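Local coordinates for intradiol ring-cleavage dioxygenase (Streptomyces sp. SirexAA-E, PDB 4ILV), which probably cleaves catechol-type aromatic rings between their two hydroxyl-bearing carbons, using an iron(III) centre and molecular oxygen, at residues Val63-Lys77 with Pro174-Gln188. Sequence-based numbering, arbitrary orientation.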
ATOM      1  N   VAL A  63     -10.298  -0.200  12.109  1.00 24.81           N
ATOM      2  CA  VAL A  63      -9.193   0.324  12.889  1.00 25.08           C
ATOM      3  C   VAL A  63      -8.392   1.323  12.050  1.00 18.21           C
ATOM      4  O   VAL A  63      -7.835   0.956  11.010  1.00 23.20           O
ATOM      5  CB  VAL A  63      -8.275  -0.820  13.364  1.00 27.16           C
ATOM      6  CG1 VAL A  63      -7.090  -0.260  14.131  1.00 22.56           C
ATOM      7  CG2 VAL A  63      -9.081  -1.832  14.237  1.00 26.01           C
ATOM      8  N   PRO A  64      -8.355   2.599  12.482  1.00 19.59           N
ATOM      9  CA  PRO A  64      -7.629   3.622  11.716  1.00 19.71           C
ATOM     10  C   PRO A  64      -6.190   3.193  11.461  1.00 20.95           C
ATOM     11  O   PRO A  64      -5.541   2.641  12.354  1.00 25.73           O
ATOM     12  CB  PRO A  64      -7.648   4.845  12.643  1.00 23.36           C
ATOM     13  CG  PRO A  64      -8.887   4.655  13.476  1.00 31.31           C
ATOM     14  CD  PRO A  64      -9.022   3.162  13.671  1.00 22.89           C
ATOM     15  N   LEU A  65      -5.714   3.451  10.254  1.00 19.86           N
ATOM     16  CA  LEU A  65      -4.363   3.129   9.860  1.00 22.78           C
ATOM     17  C   LEU A  65      -3.882   4.234   8.940  1.00 23.81           C
ATOM     18  O   LEU A  65      -4.535   4.533   7.940  1.00 19.42           O
ATOM     19  CB  LEU A  65      -4.324   1.796   9.103  1.00 22.73           C
ATOM     20  CG  LEU A  65      -2.976   1.433   8.445  1.00 18.16           C
ATOM     21  CD1 LEU A  65      -1.937   1.212   9.542  1.00 15.06           C
ATOM     22  CD2 LEU A  65      -3.117   0.191   7.559  1.00 19.23           C
ATOM     23  N   THR A  66      -2.766   4.867   9.292  1.00 20.62           N
ATOM     24  CA  THR A  66      -2.055   5.724   8.338  1.00 17.53           C
ATOM     25  C   THR A  66      -0.734   5.042   7.984  1.00 22.73           C
ATOM     26  O   THR A  66       0.014   4.620   8.866  1.00 23.67           O
ATOM     27  CB  THR A  66      -1.777   7.127   8.889  1.00 21.86           C
ATOM     28  OG1 THR A  66      -3.008   7.839   9.030  1.00 28.37           O
ATOM     29  CG2 THR A  66      -0.869   7.915   7.928  1.00 22.94           C
ATOM     30  N   VAL A  67      -0.486   4.883   6.691  1.00 22.38           N
ATOM     31  CA  VAL A  67       0.766   4.329   6.203  1.00 21.72           C
ATOM     32  C   VAL A  67       1.557   5.463   5.530  1.00 25.20           C
ATOM     33  O   VAL A  67       1.017   6.202   4.696  1.00 18.86           O
ATOM     34  CB  VAL A  67       0.519   3.186   5.195  1.00 22.26           C
ATOM     35  CG1 VAL A  67       1.845   2.590   4.688  1.00 19.40           C
ATOM     36  CG2 VAL A  67      -0.381   2.103   5.824  1.00 19.51           C
ATOM     37  N   SER A  68       2.832   5.601   5.882  1.00 18.98           N
ATOM     38  CA  SER A  68       3.656   6.644   5.265  1.00 19.07           C
ATOM     39  C   SER A  68       5.108   6.193   5.040  1.00 22.34           C
ATOM     40  O   SER A  68       5.552   5.193   5.597  1.00 23.41           O
ATOM     41  CB  SER A  68       3.628   7.916   6.109  1.00 19.12           C
ATOM     42  OG  SER A  68       4.291   7.706   7.346  1.00 25.66           O
ATOM     43  N   GLY A  69       5.832   6.930   4.200  1.00 22.70           N
ATOM     44  CA  GLY A  69       7.219   6.607   3.913  1.00 23.66           C
ATOM     45  C   GLY A  69       7.736   7.413   2.736  1.00 27.68           C
ATOM     46  O   GLY A  69       7.206   8.478   2.422  1.00 29.86           O
ATOM     47  N   TYR A  70       8.752   6.888   2.062  1.00 26.93           N
ATOM     48  CA  TYR A  70       9.356   7.572   0.928  1.00 19.28           C
ATOM     49  C   TYR A  70       9.546   6.614  -0.234  1.00 18.82           C
ATOM     50  O   TYR A  70       9.538   5.394  -0.056  1.00 25.10           O
ATOM     51  CB  TYR A  70      10.723   8.154   1.323  1.00 23.17           C
ATOM     52  CG  TYR A  70      10.675   9.113   2.490  1.00 19.38           C
ATOM     53  CD1 TYR A  70      10.603  10.485   2.285  1.00 20.66           C
ATOM     54  CD2 TYR A  70      10.721   8.647   3.800  1.00 21.97           C
ATOM     55  CE1 TYR A  70      10.559  11.369   3.356  1.00 22.31           C
ATOM     56  CE2 TYR A  70      10.687   9.527   4.881  1.00 24.18           C
ATOM     57  CZ  TYR A  70      10.602  10.880   4.652  1.00 26.94           C
ATOM     58  OH  TYR A  70      10.557  11.749   5.719  1.00 32.17           O
ATOM     59  N   VAL A  71       9.719   7.171  -1.428  1.00 25.02           N
ATOM     60  CA  VAL A  71      10.113   6.378  -2.576  1.00 25.74           C
ATOM     61  C   VAL A  71      11.550   6.765  -2.946  1.00 32.04           C
ATOM     62  O   VAL A  71      11.815   7.922  -3.255  1.00 29.79           O
ATOM     63  CB  VAL A  71       9.180   6.622  -3.784  1.00 33.25           C
ATOM     64  CG1 VAL A  71       9.656   5.822  -4.995  1.00 29.12           C
ATOM     65  CG2 VAL A  71       7.709   6.270  -3.429  1.00 26.27           C
ATOM     66  N   PHE A  72      12.475   5.806  -2.907  1.00 32.76           N
ATOM     67  CA  PHE A  72      13.864   6.089  -3.277  1.00 31.49           C
ATOM     68  C   PHE A  72      14.177   5.446  -4.610  1.00 35.90           C
ATOM     69  O   PHE A  72      13.508   4.496  -5.011  1.00 30.41           O
ATOM     70  CB  PHE A  72      14.836   5.557  -2.222  1.00 29.37           C
ATOM     71  CG  PHE A  72      14.710   6.234  -0.879  1.00 28.91           C
ATOM     72  CD1 PHE A  72      15.319   7.463  -0.645  1.00 32.88           C
ATOM     73  CD2 PHE A  72      13.975   5.647   0.144  1.00 30.99           C
ATOM     74  CE1 PHE A  72      15.201   8.097   0.594  1.00 29.01           C
ATOM     75  CE2 PHE A  72      13.853   6.261   1.388  1.00 26.72           C
ATOM     76  CZ  PHE A  72      14.464   7.487   1.619  1.00 27.26           C
ATOM     77  N   GLY A  73      15.186   5.978  -5.295  1.00 33.15           N
ATOM     78  CA  GLY A  73      15.718   5.350  -6.484  1.00 34.02           C
ATOM     79  C   GLY A  73      17.001   4.612  -6.164  1.00 35.97           C
ATOM     80  O   GLY A  73      17.299   4.370  -4.998  1.00 37.55           O
ATOM     81  N   ARG A  74      17.769   4.285  -7.201  1.00 43.46           N
ATOM     82  CA  ARG A  74      18.964   3.448  -7.084  1.00 53.60           C
ATOM     83  C   ARG A  74      20.071   4.025  -6.204  1.00 57.54           C
ATOM     84  O   ARG A  74      20.923   3.281  -5.713  1.00 52.03           O
ATOM     85  CB  ARG A  74      19.558   3.168  -8.473  1.00 62.89           C
ATOM     86  CG  ARG A  74      18.940   1.997  -9.223  1.00 74.03           C
ATOM     87  CD  ARG A  74      19.804   1.592 -10.422  1.00 87.81           C
ATOM     88  NE  ARG A  74      19.000   1.294 -11.610  1.00 96.01           N
ATOM     89  CZ  ARG A  74      19.486   0.813 -12.753  1.00102.05           C
ATOM     90  NH1 ARG A  74      20.783   0.551 -12.870  1.00106.92           N
ATOM     91  NH2 ARG A  74      18.673   0.582 -13.778  1.00100.94           N
ATOM     92  N   ALA A  75      20.101   5.339  -6.031  1.00 52.98           N
ATOM     93  CA  ALA A  75      21.178   5.930  -5.240  1.00 51.73           C
ATOM     94  C   ALA A  75      20.725   6.374  -3.853  1.00 47.72           C
ATOM     95  O   ALA A  75      21.374   7.219  -3.242  1.00 44.09           O
ATOM     96  CB  ALA A  75      21.824   7.074  -5.977  1.00 49.83           C
ATOM     97  N   CYS A  76      19.616   5.808  -3.370  1.00 42.93           N
ATOM     98  CA  CYS A  76      19.060   6.164  -2.062  1.00 42.34           C
ATOM     99  C   CYS A  76      18.640   7.637  -2.010  1.00 40.43           C
ATOM    100  O   CYS A  76      18.651   8.258  -0.953  1.00 43.89           O
ATOM    101  CB  CYS A  76      20.067   5.876  -0.923  1.00 46.24           C
ATOM    102  SG  CYS A  76      20.462   4.139  -0.581  1.00 73.51           S
ATOM    103  N   LYS A  77      18.261   8.202  -3.147  1.00 40.15           N
ATOM    104  CA  LYS A  77      17.791   9.572  -3.145  1.00 42.25           C
ATOM    105  C   LYS A  77      16.297   9.584  -3.440  1.00 40.24           C
ATOM    106  O   LYS A  77      15.811   8.755  -4.205  1.00 35.72           O
ATOM    107  CB  LYS A  77      18.571  10.412  -4.159  1.00 50.45           C
ATOM    108  CG  LYS A  77      19.981  10.752  -3.697  1.00 60.66           C
ATOM    109  CD  LYS A  77      20.604  11.865  -4.529  1.00 72.01           C
ATOM    110  CE  LYS A  77      21.485  11.315  -5.645  1.00 81.68           C
ATOM    111  NZ  LYS A  77      22.151  12.397  -6.431  1.00 85.37           N
ATOM    112  N   PRO A 174      -6.305   4.671  19.281  1.00 46.42           N
ATOM    113  CA  PRO A 174      -7.223   3.584  18.931  1.00 35.38           C
ATOM    114  C   PRO A 174      -6.830   2.967  17.587  1.00 34.16           C
ATOM    115  O   PRO A 174      -7.395   1.956  17.209  1.00 43.84           O
ATOM    116  CB  PRO A 174      -8.571   4.296  18.832  1.00 43.50           C
ATOM    117  CG  PRO A 174      -8.222   5.666  18.365  1.00 52.49           C
ATOM    118  CD  PRO A 174      -6.883   5.996  19.001  1.00 53.76           C
ATOM    119  N   GLY A 175      -5.870   3.569  16.881  1.00 32.66           N
ATOM    120  CA  GLY A 175      -5.468   3.068  15.580  1.00 31.66           C
ATOM    121  C   GLY A 175      -3.996   2.705  15.487  1.00 35.57           C
ATOM    122  O   GLY A 175      -3.332   2.492  16.504  1.00 31.76           O
ATOM    123  N   ARG A 176      -3.496   2.623  14.256  1.00 30.42           N
ATOM    124  CA  ARG A 176      -2.122   2.194  13.998  1.00 29.37           C
ATOM    125  C   ARG A 176      -1.419   3.060  12.958  1.00 27.98           C
ATOM    126  O   ARG A 176      -2.063   3.691  12.125  1.00 27.60           O
ATOM    127  CB  ARG A 176      -2.097   0.739  13.533  1.00 30.27           C
ATOM    128  CG  ARG A 176      -2.694  -0.262  14.513  1.00 32.44           C
ATOM    129  CD  ARG A 176      -2.643  -1.635  13.900  1.00 45.08           C
ATOM    130  NE  ARG A 176      -3.757  -2.459  14.343  1.00 55.23           N
ATOM    131  CZ  ARG A 176      -3.982  -3.700  13.916  1.00 58.26           C
ATOM    132  NH1 ARG A 176      -3.168  -4.255  13.016  1.00 57.10           N
ATOM    133  NH2 ARG A 176      -5.031  -4.373  14.376  1.00 54.88           N
ATOM    134  N   GLU A 177      -0.085   3.031  13.001  1.00 27.80           N
ATOM    135  CA  GLU A 177       0.791   3.794  12.119  1.00 30.35           C
ATOM    136  C   GLU A 177       1.712   2.851  11.371  1.00 30.62           C
ATOM    137  O   GLU A 177       2.531   2.173  12.003  1.00 27.71           O
ATOM    138  CB  GLU A 177       1.745   4.656  12.945  1.00 34.54           C
ATOM    139  CG  GLU A 177       1.236   5.971  13.386  1.00 45.97           C
ATOM    140  CD  GLU A 177       2.341   6.818  13.966  1.00 40.94           C
ATOM    141  OE1 GLU A 177       3.116   6.327  14.825  1.00 45.05           O
ATOM    142  OE2 GLU A 177       2.465   7.974  13.526  1.00 51.70           O
ATOM    143  N   GLY A 178       1.616   2.843  10.046  1.00 25.88           N
ATOM    144  CA  GLY A 178       2.491   2.025   9.224  1.00 25.86           C
ATOM    145  C   GLY A 178       3.621   2.822   8.586  1.00 27.80           C
ATOM    146  O   GLY A 178       3.433   3.977   8.188  1.00 29.14           O
ATOM    147  N   THR A 179       4.786   2.181   8.480  1.00 27.32           N
ATOM    148  CA  THR A 179       5.995   2.762   7.900  1.00 28.13           C
ATOM    149  C   THR A 179       6.576   1.804   6.858  1.00 29.43           C
ATOM    150  O   THR A 179       6.835   0.626   7.152  1.00 26.88           O
ATOM    151  CB  THR A 179       7.074   2.979   8.984  1.00 29.73           C
ATOM    152  OG1 THR A 179       6.703   4.074   9.831  1.00 37.26           O
ATOM    153  CG2 THR A 179       8.408   3.273   8.358  1.00 29.97           C
ATOM    154  N   PHE A 180       6.776   2.310   5.645  1.00 27.31           N
ATOM    155  CA  PHE A 180       7.341   1.514   4.562  1.00 33.23           C
ATOM    156  C   PHE A 180       7.986   2.415   3.525  1.00 34.12           C
ATOM    157  O   PHE A 180       7.391   3.406   3.109  1.00 29.71           O
ATOM    158  CB  PHE A 180       6.274   0.631   3.888  1.00 26.74           C
ATOM    159  CG  PHE A 180       6.845  -0.322   2.856  1.00 31.49           C
ATOM    160  CD1 PHE A 180       7.343  -1.564   3.237  1.00 28.52           C
ATOM    161  CD2 PHE A 180       6.897   0.035   1.510  1.00 26.91           C
ATOM    162  CE1 PHE A 180       7.880  -2.434   2.291  1.00 36.52           C
ATOM    163  CE2 PHE A 180       7.424  -0.833   0.554  1.00 29.83           C
ATOM    164  CZ  PHE A 180       7.921  -2.063   0.943  1.00 35.10           C
ATOM    165  N   ASP A 181       9.207   2.076   3.118  1.00 25.55           N
ATOM    166  CA  ASP A 181       9.881   2.789   2.047  1.00 25.87           C
ATOM    167  C   ASP A 181       9.996   1.934   0.786  1.00 26.00           C
ATOM    168  O   ASP A 181      10.374   0.761   0.854  1.00 29.85           O
ATOM    169  CB  ASP A 181      11.290   3.232   2.500  1.00 26.42           C
ATOM    170  CG  ASP A 181      11.251   4.354   3.535  1.00 30.58           C
ATOM    171  OD1 ASP A 181      10.199   5.028   3.675  1.00 26.17           O
ATOM    172  OD2 ASP A 181      12.276   4.568   4.222  1.00 28.28           O
ATOM    173  N   PHE A 182       9.709   2.533  -0.368  1.00 27.80           N
ATOM    174  CA  PHE A 182       9.894   1.847  -1.642  1.00 29.50           C
ATOM    175  C   PHE A 182      11.286   2.166  -2.182  1.00 34.93           C
ATOM    176  O   PHE A 182      11.790   3.279  -2.004  1.00 27.25           O
ATOM    177  CB  PHE A 182       8.871   2.305  -2.684  1.00 27.83           C
ATOM    178  CG  PHE A 182       7.437   2.000  -2.322  1.00 28.14           C
ATOM    179  CD1 PHE A 182       6.741   2.805  -1.435  1.00 27.34           C
ATOM    180  CD2 PHE A 182       6.779   0.926  -2.903  1.00 29.80           C
ATOM    181  CE1 PHE A 182       5.409   2.531  -1.121  1.00 27.91           C
ATOM    182  CE2 PHE A 182       5.442   0.648  -2.590  1.00 30.69           C
ATOM    183  CZ  PHE A 182       4.766   1.448  -1.698  1.00 29.60           C
ATOM    184  N   VAL A 183      11.898   1.188  -2.839  1.00 31.05           N
ATOM    185  CA  VAL A 183      13.110   1.430  -3.616  1.00 29.10           C
ATOM    186  C   VAL A 183      12.838   0.915  -5.027  1.00 31.97           C
ATOM    187  O   VAL A 183      12.592  -0.275  -5.218  1.00 36.61           O
ATOM    188  CB  VAL A 183      14.311   0.713  -3.009  1.00 33.35           C
ATOM    189  CG1 VAL A 183      15.559   0.936  -3.872  1.00 32.79           C
ATOM    190  CG2 VAL A 183      14.555   1.225  -1.611  1.00 38.54           C
ATOM    191  N   LEU A 184      12.819   1.823  -5.995  1.00 30.88           N
ATOM    192  CA  LEU A 184      12.544   1.477  -7.378  1.00 32.73           C
ATOM    193  C   LEU A 184      13.827   1.466  -8.201  1.00 38.73           C
ATOM    194  O   LEU A 184      14.757   2.229  -7.931  1.00 35.08           O
ATOM    195  CB  LEU A 184      11.587   2.491  -7.997  1.00 34.45           C
ATOM    196  CG  LEU A 184      10.274   2.731  -7.262  1.00 34.43           C
ATOM    197  CD1 LEU A 184       9.445   3.759  -8.021  1.00 35.68           C
ATOM    198  CD2 LEU A 184       9.523   1.431  -7.096  1.00 34.01           C
ATOM    199  N   ASP A 185      13.846   0.625  -9.228  1.00 42.56           N
ATOM    200  CA  ASP A 185      14.993   0.498 -10.119  1.00 40.66           C
ATOM    201  C   ASP A 185      15.074   1.693 -11.082  1.00 49.44           C
ATOM    202  O   ASP A 185      14.759   1.581 -12.270  1.00 55.06           O
ATOM    203  CB  ASP A 185      14.908  -0.825 -10.883  1.00 43.76           C
ATOM    204  CG  ASP A 185      16.188  -1.165 -11.611  1.00 57.14           C
ATOM    205  OD1 ASP A 185      16.120  -1.923 -12.605  1.00 62.05           O
ATOM    206  OD2 ASP A 185      17.261  -0.683 -11.180  1.00 54.94           O
ATOM    207  N   VAL A 186      15.500   2.834 -10.541  1.00 44.88           N
ATOM    208  CA  VAL A 186      15.612   4.089 -11.277  1.00 43.02           C
ATOM    209  C   VAL A 186      16.986   4.693 -11.027  1.00 46.77           C
ATOM    210  O   VAL A 186      17.308   5.065  -9.899  1.00 42.99           O
ATOM    211  CB  VAL A 186      14.536   5.096 -10.813  1.00 48.23           C
ATOM    212  CG1 VAL A 186      14.762   6.463 -11.445  1.00 55.23           C
ATOM    213  CG2 VAL A 186      13.140   4.563 -11.110  1.00 44.77           C
ATOM    214  N   ALA A 187      17.781   4.823 -12.089  1.00 54.73           N
ATOM    215  CA  ALA A 187      19.163   5.290 -11.978  1.00 53.11           C
ATOM    216  C   ALA A 187      19.278   6.725 -11.474  1.00 65.66           C
ATOM    217  O   ALA A 187      18.501   7.601 -11.865  1.00 60.00           O
ATOM    218  CB  ALA A 187      19.876   5.137 -13.318  1.00 49.23           C
ATOM    219  N   GLN A 188      20.249   6.949 -10.587  1.00 44.20           N
ATOM    220  CA  GLN A 188      20.471   8.264  -9.995  1.00 44.68           C
ATOM    221  C   GLN A 188      21.967   8.613  -9.958  1.00 43.45           C
ATOM    222  O   GLN A 188      22.345   9.759  -9.718  1.00 82.87           O
ATOM    223  CB  GLN A 188      19.875   8.323  -8.581  1.00 39.04           C
ATOM    224  CG  GLN A 188      18.360   8.089  -8.487  1.00 44.02           C
ATOM    225  CD  GLN A 188      17.850   8.197  -7.051  1.00 40.63           C
ATOM    226  OE1 GLN A 188      18.226   7.408  -6.182  1.00 44.63           O
ATOM    227  NE2 GLN A 188      17.011   9.194  -6.795  1.00 40.11           N
TER
HETATM  228  O   HOH W   1       2.388   6.644   8.976  1.00 28.68           O
HETATM  229  O   HOH W   2       7.173   6.224   7.970  1.00 40.72           O
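Val71 and Phe182 sit side by side on one face of the mixed sheet of the beta-sandwich core characteristic of intradiol dioxygenases, on the neighbouring parallel strands 64-72 and 175-183. Backbone bonds run from Pro64 O to Leu184 N, broken only at Tyr70 N; among them is the nearly straight Phe72 N to Phe182 O (2.8 Å, 176° at the hydrogen).

The face bearing Leu65, Val67, Val71 and Phe182 is the tightly packed one. Val71 divides its methyls: CG1, anti to the backbone N (chi1 177°), reaches Leu184 CD1 at 3.7 Å, while CG2 meets Phe182 CD1. Phe180 CE2 sits over the centre of the Phe182 ring, and Phe114 makes an edge-to-face pair with that ring. Gly178, lacking a side chain, leaves room for Val67 CG2.

The other face, with Ser68, Thr179, Tyr70 and Phe72, is looser and wetter. One water joins Ser68 OG to Gly178 O; another joins Ser68 O to Thr179 OG1. Where strand 175-183 is interrupted, the Asp181 carboxylate replaces a backbone acceptor: Asp181 OD1 accepts from Tyr70 N (2.9 Å), which meets it from above the carboxylate plane, and also lies at the Tyr70 ring edge, while OD2 lies 3.7 Å from Phe72 CE2, at that ring's edge. With an alanine in place of Asp181, the Tyr70 N-H is likely to lose this acceptor, and both ring edges their carboxylate neighbour.

Beyond the strands, Arg74 lays one guanidinium face over Asp185 OD2, forming a salt bridge from NE (2.7 Å), though its side chain is poorly ordered. The Gln188 amide clasps the turn at Gly73-Cys76: OE1 accepts from Ala75 N in the carbonyl plane, on a lone pair, and from Lys77 N, while NE2 donates to Lys77 O at 2.9 Å from above the Lys77 carbonyl plane.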